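Local coordinates for protein aminoglycoside phosphotransferase (Alicyclobacillus acidocaldarius subsp. acidocaldarius, PDB 4PDY) that probably transfers a phosphate group to a small-molecule substrate and has a protein-kinase-like fold, at residues V124-T127 with A128-L131; R285-K289 with S290-A294. All coordinates share one frame; numbering follows the deposited sequence. Where two conformers were deposited one is given.

In the fold
Interaction 1 comes first along the chain and sits wholly on helix 121-137; interaction 2 follows much later, where the loop after helix 271-284 turns into helix 289-300. Their centres are about 17 Å apart and their nearest atoms about 8 Å, so they do not touch. Both contacts pack against the same two helices, 271-284 and 252-266: the first receives A125, A128 and Y129 from interaction 1 and the ring of Y292 from interaction 2, while the second meets side chains of both. The two contacts thus belong to one helical body, interaction 1 on its side toward the small sheet of strands 114-115, 231-233 and 239-241, interaction 2 farther from the chain centre.

Interaction 1: residues V124-T127 with A128-L131; sequences VAQT and AYTL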
ATOM      1  N   VAL A 124      -7.003   9.816  -6.592  1.00 10.34           N
ATOM      2  CA  VAL A 124      -5.609   9.843  -6.132  1.00  9.01           C
ATOM      3  C   VAL A 124      -5.355  11.025  -5.194  1.00  9.29           C
ATOM      4  O   VAL A 124      -4.732  10.884  -4.136  1.00  9.79           O
ATOM      5  CB  VAL A 124      -4.654   9.884  -7.331  1.00 10.81           C
ATOM      6  CG1 VAL A 124      -3.217  10.043  -6.847  1.00 11.86           C
ATOM      7  CG2 VAL A 124      -4.750   8.622  -8.149  1.00 11.65           C
ATOM      8  N   ALA A 125      -5.920  12.171  -5.555  1.00  9.27           N
ATOM      9  CA  ALA A 125      -5.777  13.381  -4.753  1.00 10.64           C
ATOM     10  C   ALA A 125      -6.264  13.128  -3.328  1.00 11.08           C
ATOM     11  O   ALA A 125      -5.633  13.483  -2.345  1.00  9.37           O
ATOM     12  CB  ALA A 125      -6.593  14.520  -5.373  1.00 10.35           C
ATOM     13  N   GLN A 126      -7.477  12.577  -3.230  1.00  9.85           N
ATOM     14  CA  GLN A 126      -8.082  12.370  -1.923  1.00  9.21           C
ATOM     15  C   GLN A 126      -7.405  11.260  -1.108  1.00  8.05           C
ATOM     16  O   GLN A 126      -7.352  11.361   0.112  1.00  8.92           O
ATOM     17  CB  GLN A 126      -9.613  12.174  -2.029  1.00  9.70           C
ATOM     18  CG  GLN A 126     -10.320  13.464  -2.448  1.00 11.67           C
ATOM     19  CD  GLN A 126     -10.008  14.620  -1.507  1.00 11.43           C
ATOM     20  OE1 GLN A 126     -10.079  14.484  -0.289  1.00 11.94           O
ATOM     21  NE2 GLN A 126      -9.594  15.749  -2.077  1.00 16.28           N
ATOM     22  N   THR A 127      -6.950  10.214  -1.792  1.00  8.41           N
ATOM     23  CA  THR A 127      -6.147   9.179  -1.120  1.00  8.70           C
ATOM     24  C   THR A 127      -4.846   9.770  -0.540  1.00  8.94           C
ATOM     25  O   THR A 127      -4.547   9.542   0.604  1.00  9.02           O
ATOM     26  CB  THR A 127      -5.862   8.003  -2.073  1.00  8.23           C
ATOM     27  OG1 THR A 127      -7.100   7.493  -2.598  1.00  9.99           O
ATOM     28  CG2 THR A 127      -5.127   6.880  -1.370  1.00  9.08           C
ATOM     29  N   ALA A 128      -4.155  10.558  -1.351  1.00  8.53           N
ATOM     30  CA  ALA A 128      -2.936  11.222  -0.916  1.00  8.65           C
ATOM     31  C   ALA A 128      -3.217  12.142   0.273  1.00  9.29           C
ATOM     32  O   ALA A 128      -2.490  12.160   1.250  1.00  9.81           O
ATOM     33  CB  ALA A 128      -2.343  12.000  -2.069  1.00  9.75           C
ATOM     34  N   TYR A 129      -4.275  12.938   0.190  1.00  9.01           N
ATOM     35  CA  TYR A 129      -4.624  13.851   1.260  1.00  9.37           C
ATOM     36  C   TYR A 129      -4.806  13.090   2.561  1.00  8.60           C
ATOM     37  O   TYR A 129      -4.300  13.466   3.628  1.00  9.43           O
ATOM     38  CB  TYR A 129      -5.886  14.638   0.858  1.00  9.53           C
ATOM     39  CG  TYR A 129      -6.251  15.810   1.732  1.00 11.08           C
ATOM     40  CD1 TYR A 129      -5.329  16.809   2.015  1.00 14.51           C
ATOM     41  CD2 TYR A 129      -7.557  15.965   2.194  1.00 15.11           C
ATOM     42  CE1 TYR A 129      -5.688  17.902   2.794  1.00 15.50           C
ATOM     43  CE2 TYR A 129      -7.913  17.046   2.963  1.00 17.73           C
ATOM     44  CZ  TYR A 129      -6.981  18.011   3.265  1.00 17.56           C
ATOM     45  OH  TYR A 129      -7.330  19.089   4.033  1.00 23.54           O
ATOM     46  N   THR A 130      -5.603  12.030   2.486  1.00  8.41           N
ATOM     47  CA  THR A 130      -5.885  11.225   3.656  1.00  8.82           C
ATOM     48  C   THR A 130      -4.603  10.589   4.238  1.00  7.91           C
ATOM     49  O   THR A 130      -4.409  10.599   5.464  1.00  9.07           O
ATOM     50  CB  THR A 130      -6.945  10.162   3.300  1.00  9.02           C
ATOM     51  OG1 THR A 130      -8.204  10.830   3.139  1.00 10.05           O
ATOM     52  CG2 THR A 130      -7.027   9.078   4.339  1.00 10.62           C
ATOM     53  N   LEU A 131      -3.788   9.996   3.369  1.00  8.55           N
ATOM     54  CA  LEU A 131      -2.533   9.403   3.838  1.00  8.83           C
ATOM     55  C   LEU A 131      -1.634  10.448   4.525  1.00  9.07           C
ATOM     56  O   LEU A 131      -1.033  10.172   5.566  1.00 10.12           O
ATOM     57  CB  LEU A 131      -1.799   8.754   2.670  1.00  9.86           C
ATOM     58  CG  LEU A 131      -2.437   7.464   2.125  1.00 10.99           C
ATOM     59  CD1 LEU A 131      -1.813   7.147   0.770  1.00 11.76           C
ATOM     60  CD2 LEU A 131      -2.303   6.297   3.097  1.00 11.03           C
TER
HETATM   61  O   HOH W   1      -9.745  12.624   1.744  1.00 10.74           O
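Q126 turns its CG anti to its own carbonyl carbon (chi1 -69°) and bends at chi2, which brings OE1 alongside Y129. The tyrosine, its CG anti to the backbone N (chi1 -169°), points the same way, and the two side chains run alongside each other. OE1 of Q126 comes within 3.8 Å of CD2 of Y129, meeting the ring obliquely with the amide and ring planes 65° apart. That same OE1 accepts a bond from a water at 2.8 Å, and the water gives its other proton to OG1 of T130 at 2.7 Å, so one water bridges side chains four residues apart. The threonine hydroxyl is bonded to V239 O as well, tying the helix to strand 239-241. On another side of the helix, T127 and L131 also lie side by side: CG2 of T127 meets CD1 of L131 at 4.0 Å, while the hydroxyl of T127 turns back to H123 O. Underneath runs the backbone ladder, with A128 N to V124 O and L131 N to T127 O both at 2.9 Å. Around the helix, A125 and Y129 rest on H280, A128 on F281, and V124, T127, A128 and L131 on helix 252-266. These are the i to i+3 and i to i+4 contacts of a regular alpha helix, here the largely buried helix 121-137, packed against strand 239-241 and helices 252-266 and 271-284 in the helical part of a protein-kinase-like fold.

Interaction 2: residues R285-K289 with S290-A294; sequences RNIPK and SEYRA
I287 lays its side chain over the ring of Y292, crossing it at about a right angle. Its CB starts 3.8 Å from CE2 of Y292. From there the CG2 branch, anti to the backbone N, does most of the touching: it sits over one face, 3.6 Å from the ring centroid and 20° off the normal, a CH-pi contact displaced toward the rim. The same methyl is 3.4 Å from OE1 of E291, whose chain crosses the isoleucine at about a right angle. The other branch runs through CG1, 3.9 Å from OE1 of E291, to CD1, which ends 3.9 Å from OH of Y292. Just after it, P288 takes the N-cap position of helix 289-300, and its carbonyl oxygen serves the first turn: Y292 N donates a nearly straight bond at 3.2 Å, and E291 N adds a weak one. The proline ring leans on E291, whose carboxylate is held by a salt bridge from R252 and a hydrogen bond with Y211 OH, tying the new helix to helices 252-266 and 206-218. The Y292 ring also meets F278 edge-to-face, and an alanine in its place would probably strip I287 CG2 of its aromatic cover and leave F278 without its ring partner. One turn after K289, CG of R293 comes within 3.0 Å of K289 O, while its guanidinium forms salt bridges with D205 and D207.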
ATOM      1  N   ARG A 285       1.698  18.937   4.667  1.00 13.92           N
ATOM      2  CA  ARG A 285       3.051  19.325   5.067  1.00 15.45           C
ATOM      3  C   ARG A 285       3.908  19.364   3.819  1.00 16.34           C
ATOM      4  O   ARG A 285       3.899  18.428   3.042  1.00 14.07           O
ATOM      5  CB  ARG A 285       3.617  18.346   6.094  1.00 17.75           C
ATOM      6  CG  ARG A 285       5.013  18.679   6.584  1.00 24.92           C
ATOM      7  CD  ARG A 285       5.394  17.858   7.804  1.00 33.50           C
ATOM      8  NE  ARG A 285       6.689  18.268   8.340  1.00 47.42           N
ATOM      9  CZ  ARG A 285       6.898  19.356   9.084  1.00 49.73           C
ATOM     10  NH1 ARG A 285       5.899  20.183   9.394  1.00 51.41           N
ATOM     11  NH2 ARG A 285       8.124  19.627   9.515  1.00 64.59           N
ATOM     12  N   ASN A 286       4.663  20.456   3.667  0.50 17.38           N
ATOM     13  CA  ASN A 286       5.603  20.669   2.565  0.50 19.55           C
ATOM     14  C   ASN A 286       6.404  19.432   2.222  0.50 15.06           C
ATOM     15  O   ASN A 286       6.902  18.751   3.127  0.50 17.46           O
ATOM     16  CB  ASN A 286       6.600  21.776   2.964  0.50 21.27           C
ATOM     17  CG  ASN A 286       7.621  22.082   1.873  0.50 24.02           C
ATOM     18  OD1 ASN A 286       7.262  22.499   0.775  0.50 25.62           O
ATOM     19  ND2 ASN A 286       8.902  21.884   2.178  0.50 25.58           N
ATOM     20  N   ILE A 287       6.555  19.145   0.931  1.00 14.19           N
ATOM     21  CA  ILE A 287       7.474  18.100   0.498  1.00 14.78           C
ATOM     22  C   ILE A 287       8.845  18.730   0.215  1.00 16.52           C
ATOM     23  O   ILE A 287       9.001  19.475  -0.768  1.00 16.66           O
ATOM     24  CB  ILE A 287       6.986  17.432  -0.795  1.00 14.12           C
ATOM     25  CG1 ILE A 287       5.550  16.901  -0.635  1.00 14.29           C
ATOM     26  CG2 ILE A 287       7.900  16.295  -1.208  1.00 14.48           C
ATOM     27  CD1 ILE A 287       4.941  16.479  -1.963  1.00 14.59           C
ATOM     28  N   PRO A 288       9.856  18.449   1.060  1.00 15.04           N
ATOM     29  CA  PRO A 288      11.186  18.995   0.746  1.00 16.29           C
ATOM     30  C   PRO A 288      11.829  18.244  -0.401  1.00 14.34           C
ATOM     31  O   PRO A 288      11.424  17.127  -0.755  1.00 13.08           O
ATOM     32  CB  PRO A 288      11.977  18.772   2.031  1.00 19.84           C
ATOM     33  CG  PRO A 288      11.307  17.618   2.692  1.00 17.50           C
ATOM     34  CD  PRO A 288       9.857  17.665   2.307  1.00 15.90           C
ATOM     35  N   LYS A 289      12.859  18.841  -0.975  1.00 15.70           N
ATOM     36  CA  LYS A 289      13.558  18.224  -2.087  1.00 14.66           C
ATOM     37  C   LYS A 289      13.996  16.783  -1.765  1.00 13.07           C
ATOM     38  O   LYS A 289      13.880  15.902  -2.625  1.00 14.57           O
ATOM     39  CB  LYS A 289      14.777  19.062  -2.460  1.00 16.68           C
ATOM     40  CG  LYS A 289      15.507  18.612  -3.712  1.00 18.44           C
ATOM     41  CD  LYS A 289      16.575  19.635  -4.119  1.00 23.22           C
ATOM     42  CE  LYS A 289      17.284  19.163  -5.369  1.00 29.31           C
ATOM     43  NZ  LYS A 289      18.370  20.091  -5.765  1.00 36.42           N
ATOM     44  N   SER A 290      14.524  16.565  -0.550  1.00 13.64           N
ATOM     45  CA  SER A 290      15.030  15.255  -0.192  1.00 14.93           C
ATOM     46  C   SER A 290      13.912  14.202  -0.152  1.00 12.67           C
ATOM     47  O   SER A 290      14.174  13.040  -0.385  1.00 13.19           O
ATOM     48  CB  SER A 290      15.781  15.277   1.148  1.00 18.17           C
ATOM     49  OG  SER A 290      14.997  15.768   2.229  1.00 23.75           O
ATOM     50  N   GLU A 291      12.690  14.619   0.192  1.00 12.93           N
ATOM     51  CA  GLU A 291      11.542  13.689   0.190  1.00 12.10           C
ATOM     52  C   GLU A 291      11.184  13.318  -1.233  1.00 10.09           C
ATOM     53  O   GLU A 291      10.897  12.149  -1.525  1.00 11.83           O
ATOM     54  CB  GLU A 291      10.344  14.269   0.935  1.00 12.90           C
ATOM     55  CG  GLU A 291       9.133  13.334   1.014  1.00 13.01           C
ATOM     56  CD  GLU A 291       8.149  13.815   2.042  1.00 13.70           C
ATOM     57  OE1 GLU A 291       7.732  14.971   1.930  1.00 16.97           O
ATOM     58  OE2 GLU A 291       7.766  13.034   2.936  1.00 13.91           O
ATOM     59  N   TYR A 292      11.166  14.300  -2.126  1.00 11.29           N
ATOM     60  CA  TYR A 292      10.973  13.994  -3.545  1.00 11.90           C
ATOM     61  C   TYR A 292      12.011  12.989  -4.006  1.00 11.78           C
ATOM     62  O   TYR A 292      11.737  12.082  -4.765  1.00 12.01           O
ATOM     63  CB  TYR A 292      11.070  15.234  -4.414  1.00 10.75           C
ATOM     64  CG  TYR A 292       9.835  16.070  -4.551  1.00 12.30           C
ATOM     65  CD1 TYR A 292       8.753  15.598  -5.293  1.00 13.51           C
ATOM     66  CD2 TYR A 292       9.736  17.325  -3.973  1.00 14.48           C
ATOM     67  CE1 TYR A 292       7.614  16.357  -5.467  1.00 15.18           C
ATOM     68  CE2 TYR A 292       8.597  18.096  -4.138  1.00 14.59           C
ATOM     69  CZ  TYR A 292       7.526  17.594  -4.878  1.00 14.31           C
ATOM     70  OH  TYR A 292       6.359  18.311  -5.073  1.00 18.93           O
ATOM     71  N   ARG A 293      13.266  13.207  -3.596  1.00 11.86           N
ATOM     72  CA  ARG A 293      14.342  12.329  -4.076  1.00 13.29           C
ATOM     73  C   ARG A 293      14.204  10.904  -3.545  1.00 10.69           C
ATOM     74  O   ARG A 293      14.504   9.953  -4.258  1.00 12.39           O
ATOM     75  CB  ARG A 293      15.712  12.922  -3.751  1.00 15.05           C
ATOM     76  CG  ARG A 293      15.855  14.316  -4.322  1.00 18.38           C
ATOM     77  CD  ARG A 293      17.014  14.489  -5.255  1.00 24.08           C
ATOM     78  NE  ARG A 293      18.274  14.088  -4.655  1.00 22.36           N
ATOM     79  CZ  ARG A 293      19.299  13.597  -5.341  1.00 27.49           C
ATOM     80  NH1 ARG A 293      20.397  13.245  -4.697  1.00 27.95           N
ATOM     81  NH2 ARG A 293      19.234  13.460  -6.666  1.00 28.91           N
ATOM     82  N   ALA A 294      13.766  10.761  -2.295  1.00 11.62           N
ATOM     83  CA  ALA A 294      13.473   9.433  -1.754  1.00 12.51           C
ATOM     84  C   ALA A 294      12.361   8.733  -2.552  1.00 11.26           C
ATOM     85  O   ALA A 294      12.453   7.552  -2.855  1.00 12.86           O
ATOM     86  CB  ALA A 294      13.091   9.523  -0.292  1.00 12.44           C
TER